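Long-range contacts in polysaccharide Lyase Family 6 (Bacteroides cellulosilyticus, PDB 6QPS), which cleaves alginate as a mannuronic acid-specific family 6 polysaccharide lyase of a human gut bacterium, and binds calcium: residues Leu316-Val321 against Thr337-Val342; Gly88-Lys93 against His114-Phe119; Asn234-Cys239 against Arg256-Tyr261. All coordinates share one frame; numbering follows the deposited sequence.

Contact 1: residues Leu316-Val321 against Thr337-Val342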
loop_
_atom_site.group_PDB
_atom_site.type_symbol
_atom_site.label_atom_id
_atom_site.label_comp_id
_atom_site.label_asym_id
_atom_site.label_seq_id
_atom_site.Cartn_x
_atom_site.Cartn_y
_atom_site.Cartn_z
ATOM N N LEU A 316 -0.247 -16.003 -6.498
ATOM C CA LEU A 316 -1.335 -16.879 -6.085
ATOM C C LEU A 316 -2.602 -16.457 -6.816
ATOM O O LEU A 316 -2.969 -15.275 -6.778
ATOM C CB LEU A 316 -1.526 -16.822 -4.568
ATOM C CG LEU A 316 -2.433 -17.889 -3.944
ATOM C CD1 LEU A 316 -2.033 -18.154 -2.487
ATOM C CD2 LEU A 316 -3.902 -17.501 -4.039
ATOM N N VAL A 317 -3.247 -17.411 -7.496
ATOM C CA VAL A 317 -4.525 -17.183 -8.178
ATOM C C VAL A 317 -5.563 -18.090 -7.511
ATOM O O VAL A 317 -5.482 -19.319 -7.605
ATOM C CB VAL A 317 -4.441 -17.422 -9.691
ATOM C CG1 VAL A 317 -5.807 -17.131 -10.348
ATOM C CG2 VAL A 317 -3.356 -16.549 -10.322
ATOM N N ARG A 318 -6.537 -17.487 -6.835
ATOM C CA ARG A 318 -7.424 -18.206 -5.932
ATOM C C ARG A 318 -8.735 -18.597 -6.610
ATOM O O ARG A 318 -9.223 -17.900 -7.508
ATOM C CB ARG A 318 -7.753 -17.311 -4.739
ATOM C CG ARG A 318 -8.228 -18.063 -3.488
ATOM C CD ARG A 318 -8.900 -17.138 -2.476
ATOM N NE ARG A 318 -9.252 -17.801 -1.204
ATOM C CZ ARG A 318 -10.353 -18.510 -0.992
ATOM N NH1 ARG A 318 -11.245 -18.684 -1.960
ATOM N NH2 ARG A 318 -10.559 -19.060 0.196
ATOM N N VAL A 319 -9.329 -19.700 -6.149
ATOM C CA VAL A 319 -10.732 -19.964 -6.470
ATOM C C VAL A 319 -11.604 -18.937 -5.761
ATOM O O VAL A 319 -11.192 -18.299 -4.786
ATOM C CB VAL A 319 -11.165 -21.391 -6.090
ATOM C CG1 VAL A 319 -10.343 -22.428 -6.823
ATOM C CG2 VAL A 319 -11.107 -21.611 -4.565
ATOM N N GLY A 320 -12.831 -18.780 -6.254
ATOM C CA GLY A 320 -13.809 -17.950 -5.577
ATOM C C GLY A 320 -14.951 -18.744 -4.990
ATOM O O GLY A 320 -15.160 -19.904 -5.351
ATOM N N VAL A 321 -15.686 -18.115 -4.079
ATOM C CA VAL A 321 -16.899 -18.672 -3.514
ATOM C C VAL A 321 -18.117 -18.186 -4.273
ATOM O O VAL A 321 -19.075 -18.945 -4.446
ATOM C CB VAL A 321 -16.994 -18.323 -2.010
ATOM C CG1 VAL A 321 -18.288 -18.838 -1.405
ATOM C CG2 VAL A 321 -15.773 -18.862 -1.244
ATOM N N THR A 337 -17.574 -9.699 1.946
ATOM C CA THR A 337 -16.380 -10.100 2.675
ATOM C C THR A 337 -15.834 -11.458 2.252
ATOM O O THR A 337 -14.767 -11.845 2.742
ATOM C CB THR A 337 -16.716 -10.183 4.167
ATOM O OG1 THR A 337 -17.870 -11.017 4.346
ATOM C CG2 THR A 337 -17.052 -8.814 4.730
ATOM N N SER A 338 -16.526 -12.184 1.362
ATOM C CA SER A 338 -16.081 -13.494 0.888
ATOM C C SER A 338 -15.051 -13.335 -0.226
ATOM O O SER A 338 -14.276 -12.367 -0.223
ATOM C CB SER A 338 -17.311 -14.333 0.490
ATOM O OG SER A 338 -16.918 -15.653 0.174
ATOM N N TYR A 339 -14.969 -14.323 -1.126
ATOM C CA TYR A 339 -14.003 -14.355 -2.219
ATOM C C TYR A 339 -14.762 -14.501 -3.529
ATOM O O TYR A 339 -15.677 -15.325 -3.628
ATOM C CB TYR A 339 -13.027 -15.553 -2.061
ATOM C CG TYR A 339 -12.178 -15.463 -0.806
ATOM C CD1 TYR A 339 -12.624 -15.973 0.405
ATOM C CD2 TYR A 339 -10.932 -14.846 -0.837
ATOM C CE1 TYR A 339 -11.853 -15.865 1.559
ATOM C CE2 TYR A 339 -10.164 -14.720 0.310
ATOM C CZ TYR A 339 -10.626 -15.252 1.496
ATOM O OH TYR A 339 -9.868 -15.144 2.646
ATOM N N HIS A 340 -14.376 -13.708 -4.530
ATOM C CA HIS A 340 -15.091 -13.638 -5.798
ATOM C C HIS A 340 -14.228 -14.164 -6.937
ATOM O O HIS A 340 -13.002 -13.974 -6.961
ATOM C CB HIS A 340 -15.611 -12.218 -6.022
ATOM C CG HIS A 340 -16.566 -11.786 -4.958
ATOM N ND1 HIS A 340 -16.143 -11.310 -3.732
ATOM C CD2 HIS A 340 -17.918 -11.827 -4.906
ATOM C CE1 HIS A 340 -17.201 -11.029 -2.992
ATOM N NE2 HIS A 340 -18.291 -11.351 -3.673
ATOM N N ARG A 341 -14.895 -14.845 -7.880
ATOM C CA ARG A 341 -14.205 -15.547 -8.960
ATOM C C ARG A 341 -13.150 -14.686 -9.662
ATOM O O ARG A 341 -13.371 -13.509 -9.988
ATOM C CB ARG A 341 -15.222 -16.040 -10.000
ATOM C CG ARG A 341 -14.624 -16.998 -11.020
ATOM C CD ARG A 341 -15.527 -17.185 -12.256
ATOM N NE ARG A 341 -16.765 -17.912 -12.025
ATOM C CZ ARG A 341 -16.926 -19.232 -12.170
ATOM N NH1 ARG A 341 -15.908 -20.009 -12.501
ATOM N NH2 ARG A 341 -18.114 -19.772 -11.980
ATOM N N VAL A 342 -11.994 -15.289 -9.921
ATOM C CA VAL A 342 -10.993 -14.675 -10.775
ATOM C C VAL A 342 -11.403 -14.879 -12.228
ATOM O O VAL A 342 -11.539 -16.014 -12.689
ATOM C CB VAL A 342 -9.599 -15.255 -10.512
ATOM C CG1 VAL A 342 -8.608 -14.718 -11.540
ATOM C CG2 VAL A 342 -9.125 -14.939 -9.088
HETATM O O HOH W 1 -11.423 -18.023 -9.293
HETATM O O HOH W 2 -8.123 -17.919 1.836
#

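Contact 2: residues Gly88-Lys93 against His114-Phe119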
loop_
_atom_site.group_PDB
_atom_site.type_symbol
_atom_site.label_atom_id
_atom_site.label_comp_id
_atom_site.label_asym_id
_atom_site.label_seq_id
_atom_site.Cartn_x
_atom_site.Cartn_y
_atom_site.Cartn_z
ATOM N N GLY A 88 2.066 13.207 22.012
ATOM C CA GLY A 88 0.921 13.132 22.904
ATOM C C GLY A 88 -0.396 12.942 22.162
ATOM O O GLY A 88 -0.439 12.623 20.974
ATOM N N LYS A 89 -1.491 13.174 22.897
ATOM C CA LYS A 89 -2.831 12.935 22.375
ATOM C C LYS A 89 -3.108 13.841 21.183
ATOM O O LYS A 89 -2.793 15.036 21.211
ATOM C CB LYS A 89 -3.876 13.218 23.452
ATOM C CG LYS A 89 -3.969 12.169 24.543
ATOM C CD LYS A 89 -4.879 12.616 25.677
ATOM C CE LYS A 89 -5.351 11.414 26.490
ATOM N NZ LYS A 89 -5.437 11.700 27.939
ATOM N N LEU A 90 -3.728 13.272 20.142
ATOM C CA LEU A 90 -3.944 13.999 18.899
ATOM C C LEU A 90 -5.176 13.502 18.156
ATOM O O LEU A 90 -5.358 12.295 17.975
ATOM C CB LEU A 90 -2.707 13.829 18.006
ATOM C CG LEU A 90 -2.712 14.485 16.633
ATOM C CD1 LEU A 90 -2.897 16.003 16.746
ATOM C CD2 LEU A 90 -1.449 14.157 15.820
ATOM N N ARG A 91 -6.005 14.442 17.682
ATOM C CA ARG A 91 -7.138 14.128 16.798
ATOM C C ARG A 91 -7.193 15.272 15.780
ATOM O O ARG A 91 -7.883 16.279 15.992
ATOM C CB ARG A 91 -8.469 13.915 17.525
ATOM C CG ARG A 91 -9.589 13.437 16.538
ATOM C CD ARG A 91 -10.855 12.976 17.273
ATOM N NE ARG A 91 -11.977 12.718 16.367
ATOM C CZ ARG A 91 -13.239 13.047 16.629
ATOM N NH1 ARG A 91 -13.537 13.645 17.774
ATOM N NH2 ARG A 91 -14.207 12.781 15.748
ATOM N N LEU A 92 -6.438 15.128 14.695
ATOM C CA LEU A 92 -6.292 16.161 13.680
ATOM C C LEU A 92 -7.237 15.870 12.526
ATOM O O LEU A 92 -7.229 14.760 11.981
ATOM C CB LEU A 92 -4.848 16.203 13.191
ATOM C CG LEU A 92 -4.536 16.981 11.914
ATOM C CD1 LEU A 92 -4.927 18.445 12.093
ATOM C CD2 LEU A 92 -3.063 16.834 11.540
ATOM N N LYS A 93 -8.058 16.860 12.166
ATOM C CA LYS A 93 -8.973 16.772 11.037
ATOM C C LYS A 93 -8.609 17.881 10.064
ATOM O O LYS A 93 -8.435 19.036 10.485
ATOM C CB LYS A 93 -10.416 16.927 11.508
ATOM C CG LYS A 93 -10.906 15.762 12.363
ATOM C CD LYS A 93 -12.348 15.965 12.796
ATOM C CE LYS A 93 -13.089 14.636 12.941
ATOM N NZ LYS A 93 -13.302 13.973 11.609
ATOM N N HIS A 114 -10.169 6.598 17.279
ATOM C CA HIS A 114 -9.799 5.630 16.248
ATOM C C HIS A 114 -8.828 6.188 15.224
ATOM O O HIS A 114 -8.065 5.413 14.648
ATOM C CB HIS A 114 -11.072 5.159 15.513
ATOM C CG HIS A 114 -10.854 3.999 14.581
ATOM N ND1 HIS A 114 -10.503 4.153 13.258
ATOM C CD2 HIS A 114 -10.951 2.663 14.789
ATOM C CE1 HIS A 114 -10.374 2.963 12.695
ATOM N NE2 HIS A 114 -10.652 2.042 13.599
ATOM N N ASP A 115 -8.845 7.498 14.967
ATOM C CA ASP A 115 -8.184 8.082 13.799
ATOM C C ASP A 115 -7.296 9.241 14.226
ATOM O O ASP A 115 -7.791 10.265 14.705
ATOM C CB ASP A 115 -9.230 8.540 12.770
ATOM C CG ASP A 115 -10.224 7.450 12.442
ATOM O OD1 ASP A 115 -9.776 6.395 11.961
ATOM O OD2 ASP A 115 -11.438 7.635 12.705
ATOM N N MET A 116 -5.986 9.109 14.019
ATOM C CA MET A 116 -5.072 10.153 14.467
ATOM C C MET A 116 -5.138 11.381 13.563
ATOM O O MET A 116 -5.315 12.505 14.050
ATOM C CB MET A 116 -3.645 9.621 14.563
ATOM C CG MET A 116 -2.711 10.576 15.297
ATOM S SD MET A 116 -1.037 9.931 15.568
ATOM C CE MET A 116 -0.356 10.076 13.920
ATOM N N ILE A 117 -4.984 11.184 12.250
ATOM C CA ILE A 117 -5.027 12.242 11.232
ATOM C C ILE A 117 -6.058 11.814 10.183
ATOM O O ILE A 117 -5.943 10.724 9.602
ATOM C CB ILE A 117 -3.657 12.459 10.562
ATOM C CG1 ILE A 117 -2.585 12.804 11.599
ATOM C CG2 ILE A 117 -3.753 13.526 9.465
ATOM C CD1 ILE A 117 -1.165 12.882 11.007
ATOM N N ASP A 118 -7.052 12.670 9.922
ATOM C CA ASP A 118 -8.190 12.340 9.059
ATOM C C ASP A 118 -8.470 13.525 8.140
ATOM O O ASP A 118 -8.437 14.680 8.579
ATOM C CB ASP A 118 -9.416 12.003 9.925
ATOM C CG ASP A 118 -10.469 11.177 9.210
ATOM O OD1 ASP A 118 -10.297 10.803 8.030
ATOM O OD2 ASP A 118 -11.501 10.920 9.867
ATOM N N PHE A 119 -8.778 13.224 6.883
ATOM C CA PHE A 119 -9.022 14.227 5.834
ATOM C C PHE A 119 -10.520 14.545 5.667
ATOM O O PHE A 119 -11.013 14.785 4.549
ATOM C CB PHE A 119 -8.377 13.774 4.517
ATOM C CG PHE A 119 -6.862 14.012 4.440
ATOM C CD1 PHE A 119 -5.973 13.274 5.218
ATOM C CD2 PHE A 119 -6.321 14.951 3.568
ATOM C CE1 PHE A 119 -4.593 13.498 5.138
ATOM C CE2 PHE A 119 -4.925 15.152 3.487
ATOM C CZ PHE A 119 -4.082 14.431 4.294
HETATM O O HOH W 3 -8.592 12.563 13.284
HETATM O O HOH W 4 -11.328 11.952 12.556
#

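Contact 3: residues Asn234-Cys239 against Arg256-Tyr261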
loop_
_atom_site.group_PDB
_atom_site.type_symbol
_atom_site.label_atom_id
_atom_site.label_comp_id
_atom_site.label_asym_id
_atom_site.label_seq_id
_atom_site.Cartn_x
_atom_site.Cartn_y
_atom_site.Cartn_z
ATOM N N ASN A 234 6.783 4.022 -4.186
ATOM C CA ASN A 234 6.971 3.937 -2.742
ATOM C C ASN A 234 7.845 2.740 -2.378
ATOM O O ASN A 234 7.914 1.749 -3.114
ATOM C CB ASN A 234 5.638 3.753 -2.006
ATOM C CG ASN A 234 4.625 4.853 -2.300
ATOM O OD1 ASN A 234 4.677 5.953 -1.734
ATOM N ND2 ASN A 234 3.651 4.545 -3.163
ATOM N N VAL A 235 8.511 2.844 -1.218
ATOM C CA VAL A 235 9.279 1.744 -0.625
ATOM C C VAL A 235 8.530 1.196 0.584
ATOM O O VAL A 235 8.037 1.966 1.419
ATOM C CB VAL A 235 10.684 2.194 -0.194
ATOM C CG1 VAL A 235 11.434 1.068 0.494
ATOM C CG2 VAL A 235 11.479 2.660 -1.373
ATOM N N PHE A 236 8.440 -0.135 0.657
ATOM C CA PHE A 236 7.921 -0.876 1.811
ATOM C C PHE A 236 9.090 -1.692 2.360
ATOM O O PHE A 236 9.577 -2.613 1.696
ATOM C CB PHE A 236 6.737 -1.755 1.402
ATOM C CG PHE A 236 5.585 -0.950 0.854
ATOM C CD1 PHE A 236 5.585 -0.542 -0.469
ATOM C CD2 PHE A 236 4.547 -0.566 1.664
ATOM C CE1 PHE A 236 4.552 0.234 -0.967
ATOM C CE2 PHE A 236 3.508 0.214 1.162
ATOM C CZ PHE A 236 3.526 0.622 -0.144
ATOM N N PHE A 237 9.555 -1.356 3.559
ATOM C CA PHE A 237 10.785 -1.906 4.159
ATOM C C PHE A 237 10.435 -2.608 5.465
ATOM O O PHE A 237 10.037 -1.960 6.443
ATOM C CB PHE A 237 11.750 -0.738 4.395
ATOM C CG PHE A 237 13.018 -1.063 5.164
ATOM C CD1 PHE A 237 13.112 -0.816 6.525
ATOM C CD2 PHE A 237 14.142 -1.525 4.497
ATOM C CE1 PHE A 237 14.302 -1.060 7.226
ATOM C CE2 PHE A 237 15.333 -1.783 5.194
ATOM C CZ PHE A 237 15.411 -1.560 6.541
ATOM N N ARG A 238 10.559 -3.933 5.476
ATOM C CA ARG A 238 10.303 -4.712 6.688
ATOM C C ARG A 238 8.886 -4.476 7.203
ATOM O O ARG A 238 8.633 -4.478 8.418
ATOM C CB ARG A 238 11.393 -4.454 7.736
ATOM C CG ARG A 238 12.743 -4.910 7.199
ATOM C CD ARG A 238 13.847 -4.621 8.157
ATOM N NE ARG A 238 15.102 -5.179 7.656
ATOM C CZ ARG A 238 16.301 -4.936 8.173
ATOM N NH1 ARG A 238 16.427 -4.113 9.213
ATOM N NH2 ARG A 238 17.371 -5.522 7.636
ATOM N N CYS A 239 7.936 -4.362 6.260
ATOM C CA CYS A 239 6.518 -4.238 6.607
ATOM C C CYS A 239 5.956 -5.640 6.807
ATOM O O CYS A 239 5.580 -6.313 5.839
ATOM C CB CYS A 239 5.742 -3.493 5.523
ATOM S SG CYS A 239 6.332 -1.810 5.163
ATOM N N ARG A 256 2.076 0.985 -9.019
ATOM C CA ARG A 256 3.144 1.056 -10.013
ATOM C C ARG A 256 4.496 1.385 -9.383
ATOM O O ARG A 256 4.622 2.343 -8.617
ATOM C CB ARG A 256 2.792 2.108 -11.086
ATOM C CG ARG A 256 3.876 2.374 -12.093
ATOM C CD ARG A 256 3.545 3.554 -13.006
ATOM N NE ARG A 256 2.364 3.305 -13.840
ATOM C CZ ARG A 256 1.293 4.087 -13.894
ATOM N NH1 ARG A 256 1.208 5.170 -13.138
ATOM N NH2 ARG A 256 0.299 3.760 -14.717
ATOM N N ARG A 257 5.517 0.610 -9.745
ATOM C CA ARG A 257 6.915 0.959 -9.461
ATOM C C ARG A 257 7.203 1.057 -7.961
ATOM O O ARG A 257 8.086 1.808 -7.522
ATOM C CB ARG A 257 7.370 2.229 -10.191
ATOM C CG ARG A 257 7.581 2.066 -11.692
ATOM C CD ARG A 257 7.736 3.421 -12.392
ATOM N NE ARG A 257 8.780 4.238 -11.770
ATOM C CZ ARG A 257 9.965 4.486 -12.299
ATOM N NH1 ARG A 257 10.325 3.967 -13.466
ATOM N NH2 ARG A 257 10.821 5.244 -11.630
ATOM N N ASN A 258 6.508 0.261 -7.151
ATOM C CA ASN A 258 6.790 0.183 -5.719
ATOM C C ASN A 258 7.829 -0.903 -5.480
ATOM O O ASN A 258 7.958 -1.832 -6.279
ATOM C CB ASN A 258 5.521 -0.105 -4.915
ATOM C CG ASN A 258 4.473 0.941 -5.130
ATOM O OD1 ASN A 258 4.568 2.079 -4.636
ATOM N ND2 ASN A 258 3.471 0.594 -5.930
ATOM N N LEU A 259 8.587 -0.768 -4.383
ATOM C CA LEU A 259 9.602 -1.738 -3.968
ATOM C C LEU A 259 9.174 -2.331 -2.634
ATOM O O LEU A 259 8.928 -1.582 -1.682
ATOM C CB LEU A 259 10.980 -1.084 -3.804
ATOM C CG LEU A 259 12.087 -1.981 -3.233
ATOM C CD1 LEU A 259 12.448 -3.105 -4.164
ATOM C CD2 LEU A 259 13.299 -1.103 -2.918
ATOM N N PHE A 260 9.097 -3.672 -2.567
ATOM C CA PHE A 260 8.713 -4.415 -1.358
ATOM C C PHE A 260 9.935 -5.199 -0.891
ATOM O O PHE A 260 10.305 -6.199 -1.506
ATOM C CB PHE A 260 7.531 -5.335 -1.644
ATOM C CG PHE A 260 6.312 -4.600 -2.160
ATOM C CD1 PHE A 260 6.140 -4.366 -3.518
ATOM C CD2 PHE A 260 5.362 -4.081 -1.289
ATOM C CE1 PHE A 260 5.024 -3.673 -3.996
ATOM C CE2 PHE A 260 4.254 -3.397 -1.772
ATOM C CZ PHE A 260 4.100 -3.191 -3.123
ATOM N N TYR A 261 10.583 -4.719 0.175
ATOM C CA TYR A 261 11.890 -5.209 0.603
ATOM C C TYR A 261 11.788 -5.851 1.975
ATOM O O TYR A 261 11.434 -5.182 2.955
ATOM C CB TYR A 261 12.874 -4.037 0.655
ATOM C CG TYR A 261 14.301 -4.341 1.091
ATOM C CD1 TYR A 261 14.655 -4.359 2.447
ATOM C CD2 TYR A 261 15.299 -4.582 0.155
ATOM C CE1 TYR A 261 15.954 -4.603 2.841
ATOM C CE2 TYR A 261 16.604 -4.835 0.541
ATOM C CZ TYR A 261 16.925 -4.868 1.891
ATOM O OH TYR A 261 18.218 -5.099 2.319
#

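Contact 1: residues Leu316-Val321 against Thr337-Val342
The carbonyl oxygen Tyr339 O receives the amide of Val321 N at 2.8 Å, the one direct hydrogen bond between Leu316-Val321 and Thr337-Val342; the donor stands above the carbonyl plane, and the bond is bent, 150° at the hydrogen. Beside it the guanidinium of Arg318 lies flat on the Tyr339 phenol, the planes 6° apart and Arg318 CZ 3.6 Å from the ring centroid, a cation-pi stack with the charge over the middle of the face. The arginine reaches there because CG stands anti to the backbone N (chi1 -159°) and the chain runs on extended to NE. Its rotation is fixed by Arg318 NH1, which donates to Val319 O at 2.9 Å, close to the guanidinium plane, and also to Arg363 O; NH2 donates a hydrogen bond to a water that is also weakly hydrogen-bonded to Tyr339 OH. Arg270 makes a further cation-pi contact with Tyr339. A leucine in place of Arg318 would probably strip the phenol of its stacked guanidinium, though not of Arg270, and leave Val319 O and Arg363 O without the NH1 donor. Farther along, a water bridges Arg318 O and Val342 N, while Val342 CG2 packs on the same Arg318 O at 3.4 Å and Val342 CG1 meets Val317 CG1 at 3.9 Å. Gly320 passes so near the backbone of His340 and Arg341 that a CB there would clash. The two segments run neither parallel nor antiparallel and form no strand pair. The contact joins the end of strand 313-318 to the returning arm of a long loop on the parallel beta-helix, with the Tyr339 side chain about 9 Å from the bound calcium ion, near but outside its ligand shell.

Contact 2: residues Gly88-Lys93 against His114-Phe119
Leu92 uses both its backbone polar groups across the contact: Leu92 N donates to Met116 O at 2.9 Å, nearly straight at 167°, and Leu92 O accepts from Asp118 N at 2.9 Å. Leu92 O also lies within hydrogen-bonding distance of a water 2.8 Å from Asp115 O, which has more acceptors around it than its protons can serve. This is the parallel ladder of a right-handed beta-helix, strand 90-95 lying on strand 115-118 of the following turn, with a corner at Met116 and Ile117. Inward, Leu92 CD2 rests on Ile117 CG2 at 4.0 Å, and Leu90 CD2 meets Met116 CG at 3.8 Å; Phe106 and Ile137 close round them. On the other face Lys93 CG stands anti to the carbonyl carbon (chi1 -68°) and the chain bends farther out, bringing NZ round toward Asp118. The salt bridge is long, Lys93 NZ to Asp118 OD2 at 3.9 Å, and a water accepts from NZ and donates to OD2. Each end has other partners: NZ donates to Gln120 O and Gly121 O, and Asp118 OD1 forms a salt bridge with Arg160 NE. His114 ND1 donates to Asp115 OD1 at 2.7 Å, from above the carboxylate plane.

Contact 3: residues Asn234-Cys239 against Arg256-Tyr261
Asn234 and Asn258 have matching first and second torsions (chi1 -57° and -59°), each CG anti to the carbonyl carbon, which lays their amides side by side, 5° from coplanar. Asn258 OD1 is gripped twice, by Asn234 N and Asn234 ND2, both at 3.0 Å. The ladder continues on one side, where Asn258 ND2 donates to Asn280 OD1; Asn234 OD1 accepts from the backbone Asn199 N. Beyond the amides the strands run parallel in register, with Phe236 N bonded to Leu259 O at 2.8 Å, Tyr261 N to Phe236 O, and Arg238 N to Tyr261 O.

Phe236 and Phe260 share that first torsion and point onto one face; their rings are almost parallel but offset so far that they scarcely overlap, with Phe260 CE2 over the face of Phe236, 3.4 Å from Phe236 CD1. Ile245 and Ile246 touch both rings. On the other face Phe237 and Tyr261 form a second offset pair, Phe237 CD2 to Tyr261 CD1 at 3.5 Å, and Val235 sits beside Leu259. Helices 433-445 and 454-465 cover this side, where Tyr261 OH donates to Asn466 O. Like residues thus form an asparagine ladder beside rows of aligned aromatic side chains, as in parallel beta-helices.

From the N terminus, contact 2 comes first: Gly88-Lys93 and His114-Phe119 close a loop of 20 intervening residues, one turn of the beta-helix. Contact 3 follows, Asn234-Cys239 and Arg256-Tyr261 closing a later turn with 16 residues between its segments, on the wall covered by the C-terminal helices. Contact 1 comes last and closes 15 residues without helix or strand, so that it folds back a loop and stacks no turn. The three stand in series; none nests in, crosses or touches another. Their centres lie about 25 to 35 Å apart. Contacts 2 and 3 join equivalent strands of neighbouring turns, whereas contact 1 ties a loop to the strand it leaves.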